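Local coordinates for protein LRA-12 (Uncultured bacterium, PDB 5AEB) that probably hydrolyses beta-lactam antibiotics, carbapenems among them, as a class B3 metallo-beta-lactamase with two zinc ions in its active site, at residues Gly242-Pro245 with Lys246-Met249; Ser257-Lys260 with Leu261-Tyr265. All coordinates share one frame; numbering follows the deposited sequence.

Interaction 1: Gly242-Pro245 with Lys246-Met249; sequences GYNP and KSFM. With SO4 (sulfate ion), chain E.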
loop_
_atom_site.group_PDB
_atom_site.type_symbol
_atom_site.label_atom_id
_atom_site.label_comp_id
_atom_site.label_asym_id
_atom_site.label_seq_id
_atom_site.Cartn_x
_atom_site.Cartn_y
_atom_site.Cartn_z
ATOM N N GLY A 242 5.115 8.195 -21.250
ATOM C CA GLY A 242 4.165 9.291 -21.188
ATOM C C GLY A 242 2.862 8.816 -20.578
ATOM O O GLY A 242 2.724 7.645 -20.203
ATOM N N TYR A 243 1.906 9.734 -20.482
ATOM C CA TYR A 243 0.607 9.491 -19.864
ATOM C C TYR A 243 -0.255 8.451 -20.609
ATOM O O TYR A 243 -0.582 8.629 -21.774
ATOM C CB TYR A 243 -0.133 10.821 -19.747
ATOM C CG TYR A 243 -1.378 10.763 -18.907
ATOM C CD1 TYR A 243 -1.316 10.349 -17.588
ATOM C CD2 TYR A 243 -2.618 11.144 -19.432
ATOM C CE1 TYR A 243 -2.448 10.302 -16.807
ATOM C CE2 TYR A 243 -3.765 11.096 -18.659
ATOM C CZ TYR A 243 -3.664 10.675 -17.341
ATOM O OH TYR A 243 -4.762 10.621 -16.542
ATOM N N ASN A 244 -0.615 7.366 -19.926
ATOM C CA ASN A 244 -1.496 6.357 -20.503
ATOM C C ASN A 244 -2.258 5.542 -19.463
ATOM O O ASN A 244 -1.876 4.401 -19.194
ATOM C CB ASN A 244 -0.717 5.388 -21.393
ATOM C CG ASN A 244 -1.634 4.555 -22.292
ATOM O OD1 ASN A 244 -2.797 4.912 -22.537
ATOM N ND2 ASN A 244 -1.104 3.446 -22.803
ATOM N N PRO A 245 -3.349 6.110 -18.905
ATOM C CA PRO A 245 -4.189 5.424 -17.899
ATOM C C PRO A 245 -4.690 4.050 -18.361
ATOM O O PRO A 245 -4.888 3.124 -17.536
ATOM C CB PRO A 245 -5.392 6.356 -17.725
ATOM C CG PRO A 245 -5.031 7.646 -18.365
ATOM C CD PRO A 245 -3.853 7.455 -19.261
ATOM N N LYS A 246 -4.899 3.901 -19.666
ATOM C CA LYS A 246 -5.524 2.668 -20.168
ATOM C C LYS A 246 -4.663 1.404 -20.005
ATOM O O LYS A 246 -5.207 0.300 -19.850
ATOM C CB LYS A 246 -6.073 2.864 -21.587
ATOM C CG LYS A 246 -7.249 3.853 -21.578
ATOM C CD LYS A 246 -7.647 4.300 -22.963
ATOM C CE LYS A 246 -8.725 5.364 -22.899
ATOM N NZ LYS A 246 -9.176 5.664 -24.301
ATOM N N SER A 247 -3.339 1.567 -19.953
ATOM C CA SER A 247 -2.462 0.420 -19.763
ATOM C C SER A 247 -2.589 -0.207 -18.370
ATOM O O SER A 247 -2.125 -1.338 -18.137
ATOM C CB SER A 247 -1.016 0.736 -20.128
ATOM O OG SER A 247 -0.641 2.017 -19.671
ATOM N N PHE A 248 -3.289 0.493 -17.477
ATOM C CA PHE A 248 -3.539 0.013 -16.128
ATOM C C PHE A 248 -4.948 -0.556 -15.927
ATOM O O PHE A 248 -5.307 -0.992 -14.831
ATOM C CB PHE A 248 -3.180 1.113 -15.109
ATOM C CG PHE A 248 -1.714 1.429 -15.082
ATOM C CD1 PHE A 248 -0.826 0.606 -14.399
ATOM C CD2 PHE A 248 -1.211 2.523 -15.780
ATOM C CE1 PHE A 248 0.532 0.893 -14.402
ATOM C CE2 PHE A 248 0.135 2.819 -15.777
ATOM C CZ PHE A 248 1.012 1.994 -15.105
ATOM N N MET A 249 -5.734 -0.558 -17.004
ATOM C CA MET A 249 -7.027 -1.207 -17.008
ATOM C C MET A 249 -6.791 -2.698 -17.273
ATOM O O MET A 249 -6.313 -3.077 -18.348
ATOM C CB MET A 249 -7.950 -0.561 -18.033
ATOM C CG MET A 249 -8.372 0.878 -17.690
ATOM S SD MET A 249 -9.492 1.564 -18.974
ATOM C CE MET A 249 -9.657 3.223 -18.307
HETATM S S SO4 E . 6.733 8.724 -18.203
HETATM O O1 SO4 E . 5.532 7.871 -18.422
HETATM O O2 SO4 E . 7.880 7.886 -17.743
HETATM O O3 SO4 E . 6.392 9.764 -17.196
HETATM O O4 SO4 E . 7.070 9.422 -19.472
#
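Ser247 bonds twice to the carbonyl oxygen of Asn244, at the start of a short 3-10 turn. Its hydroxyl OG donates to Asn244 O at 2.7 Å and lies in the carbonyl plane. Ser247 N also donates to Asn244 O, at 3.3 Å, from above that plane. OG can reach back because it sits between the backbone N and the carbonyl carbon of its own residue (chi1 41°). One residue further on, Phe248 N donates to Pro245 O at 3.1 Å.

The packed side is made by Pro245 and Phe248, both buried. The edge of the Phe248 ring is turned to Pro245 O, with Phe248 CD2 4.1 Å away. Pro245 CD lies 3.6 Å above the plane of the Tyr243 ring, over its centre. Both buried side chains also rest on Ile222 of strand 222-225, and they meet strand 24-27 at Ala27 and Ile26.

The other side is loose and exposed. The side chains of Asn244 and Lys246 cross at about a right angle, and Asn244 OD1 lies 4.0 Å from Lys246 CB. Beyond CG the Lys246 chain runs out extended. At the exposed end, Gly242 N donates to a sulfate ion, probably from the crystallisation liquor. One carbonyl thus takes two donors from one serine, which should help fix where the turn begins, while the apolar rings seat it on the two sheets.

Interaction 2: Ser257-Lys260 with Leu261-Tyr265; sequences SLDK and LQKEY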
loop_
_atom_site.group_PDB
_atom_site.type_symbol
_atom_site.label_atom_id
_atom_site.label_comp_id
_atom_site.label_asym_id
_atom_site.label_seq_id
_atom_site.Cartn_x
_atom_site.Cartn_y
_atom_site.Cartn_z
ATOM N N SER A 257 -5.006 -12.914 -10.369
ATOM C CA SER A 257 -4.258 -12.793 -9.154
ATOM C C SER A 257 -5.097 -13.273 -7.944
ATOM O O SER A 257 -4.594 -14.012 -7.084
ATOM C CB SER A 257 -3.781 -11.352 -9.003
ATOM O OG SER A 257 -3.151 -11.172 -7.776
ATOM N N LEU A 258 -6.373 -12.898 -7.889
ATOM C CA LEU A 258 -7.191 -13.321 -6.758
ATOM C C LEU A 258 -7.495 -14.835 -6.782
ATOM O O LEU A 258 -7.642 -15.464 -5.727
ATOM C CB LEU A 258 -8.483 -12.513 -6.654
ATOM C CG LEU A 258 -8.371 -11.044 -6.233
ATOM C CD1 LEU A 258 -9.749 -10.412 -6.272
ATOM C CD2 LEU A 258 -7.725 -10.858 -4.861
ATOM N N ASP A 259 -7.632 -15.393 -7.990
ATOM C CA ASP A 259 -7.773 -16.824 -8.194
ATOM C C ASP A 259 -6.591 -17.550 -7.548
ATOM O O ASP A 259 -6.791 -18.406 -6.696
ATOM C CB ASP A 259 -7.804 -17.114 -9.696
ATOM C CG ASP A 259 -8.485 -18.408 -10.026
ATOM O OD1 ASP A 259 -8.870 -19.167 -9.111
ATOM O OD2 ASP A 259 -8.651 -18.674 -11.230
ATOM N N LYS A 260 -5.371 -17.184 -7.956
ATOM C CA LYS A 260 -4.133 -17.716 -7.374
ATOM C C LYS A 260 -4.096 -17.567 -5.850
ATOM O O LYS A 260 -3.771 -18.505 -5.132
ATOM C CB LYS A 260 -2.936 -17.026 -7.979
ATOM C CG LYS A 260 -2.541 -17.621 -9.323
ATOM C CD LYS A 260 -2.034 -16.573 -10.310
ATOM C CE LYS A 260 -0.680 -15.990 -9.887
ATOM N NZ LYS A 260 -0.486 -14.578 -10.330
ATOM N N LEU A 261 -4.485 -16.402 -5.350
ATOM C CA LEU A 261 -4.432 -16.189 -3.928
ATOM C C LEU A 261 -5.526 -16.994 -3.196
ATOM O O LEU A 261 -5.346 -17.387 -2.046
ATOM C CB LEU A 261 -4.480 -14.695 -3.606
ATOM C CG LEU A 261 -3.350 -13.828 -4.187
ATOM C CD1 LEU A 261 -3.698 -12.383 -3.940
ATOM C CD2 LEU A 261 -1.964 -14.158 -3.629
ATOM N N GLN A 262 -6.639 -17.230 -3.877
ATOM C CA GLN A 262 -7.716 -18.090 -3.380
ATOM C C GLN A 262 -7.227 -19.544 -3.191
ATOM O O GLN A 262 -7.429 -20.122 -2.121
ATOM C CB GLN A 262 -8.914 -18.022 -4.323
ATOM C CG GLN A 262 -9.978 -19.093 -4.120
ATOM C CD GLN A 262 -10.765 -18.880 -2.841
ATOM O OE1 GLN A 262 -11.104 -17.748 -2.484
ATOM N NE2 GLN A 262 -11.038 -19.967 -2.131
ATOM N N LYS A 263 -6.573 -20.106 -4.219
ATOM C CA LYS A 263 -5.963 -21.447 -4.148
ATOM C C LYS A 263 -4.937 -21.541 -3.010
ATOM O O LYS A 263 -4.819 -22.578 -2.340
ATOM C CB LYS A 263 -5.289 -21.816 -5.468
ATOM C CG LYS A 263 -6.211 -21.796 -6.689
ATOM C CD LYS A 263 -7.539 -22.497 -6.404
ATOM C CE LYS A 263 -8.684 -21.937 -7.227
ATOM N NZ LYS A 263 -8.464 -22.149 -8.685
ATOM N N GLU A 264 -4.184 -20.452 -2.824
ATOM C CA GLU A 264 -3.206 -20.344 -1.773
ATOM C C GLU A 264 -3.891 -20.415 -0.402
ATOM O O GLU A 264 -3.452 -21.156 0.482
ATOM C CB GLU A 264 -2.421 -19.051 -1.937
ATOM C CG GLU A 264 -1.220 -18.934 -1.030
ATOM C CD GLU A 264 -0.197 -19.994 -1.318
ATOM O OE1 GLU A 264 -0.449 -21.173 -1.014
ATOM O OE2 GLU A 264 0.867 -19.654 -1.859
ATOM N N TYR A 265 -4.963 -19.640 -0.233
ATOM C CA TYR A 265 -5.787 -19.657 0.962
ATOM C C TYR A 265 -6.286 -21.075 1.300
ATOM O O TYR A 265 -6.259 -21.473 2.464
ATOM C CB TYR A 265 -6.959 -18.686 0.800
ATOM C CG TYR A 265 -8.146 -18.921 1.715
ATOM C CD1 TYR A 265 -8.091 -18.575 3.056
ATOM C CD2 TYR A 265 -9.324 -19.484 1.235
ATOM C CE1 TYR A 265 -9.169 -18.772 3.890
ATOM C CE2 TYR A 265 -10.410 -19.687 2.070
ATOM C CZ TYR A 265 -10.314 -19.333 3.395
ATOM O OH TYR A 265 -11.379 -19.523 4.232
#
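Gln262 N donates to Leu258 O at 2.7 Å, the shortest bond of this contact. It belongs to the i to i+4 hydrogen-bond pattern of the alpha helix 251-267, the last helix of the metallo-beta-lactamase fold. The pattern is regular. Leu261 N reaches Ser257 O, Lys263 N reaches Asp259 O, and Glu264 N reaches Lys260 O, each at 3.0 Å. Of these, the Lys263 bond is the straightest, with an N-H...O angle of 166°.

The face turned to the fold carries Leu258 and Leu261, with Ser257 beside them. Leu261 CG lies 3.2 Å from Ser257 O, and Leu261 CD1 is 4.4 Å from Leu258 CD2, a light contact. CG stands beside the backbone N of Leu261 (chi1 -60°), which keeps the branched end back over the preceding turn. Ser257 and Leu258 rest on Met186, and Leu261 touches Pro187 and Thr188. The Leu261 side chain is about 8 Å from that of the zinc ligand His161 and about 11 Å from a zinc ion, so this face lies near the zinc site, and Leu261 is not a zinc ligand. Tyr265 packs on helix 204-216, and Gln262 NE2 bonds to Glu266 OE2.

The outer face carries an i to i+4 salt bridge between Asp259 and Lys263. The lysine chain bends at chi2 (-46°) and again at chi4, and so folds back along the helix. Lys263 CE passes 3.4 Å from Asp259 OD1. Lys263 NZ meets Asp259 OD1 at 3.0 Å, from above the carboxylate plane.

Both contacts are local, between residues three or four apart in the C-terminal part of the chain, and their centres are 26 Å apart without touching. Interaction 1 lies in the loop before helix 251-267, and interaction 2 lies within that helix. The first is partly buried and seats a turn on strands of both sheets, away from the annotated sites. The second is mainly a surface contact, though Leu261 on its inner face lies near the zinc site. Their polar chemistry differs. In interaction 1 a side-chain hydroxyl supplements a short 3-10 pattern. In interaction 2 the backbone repeats a regular alpha-helical pattern, and a charged pair is added on the solvent side.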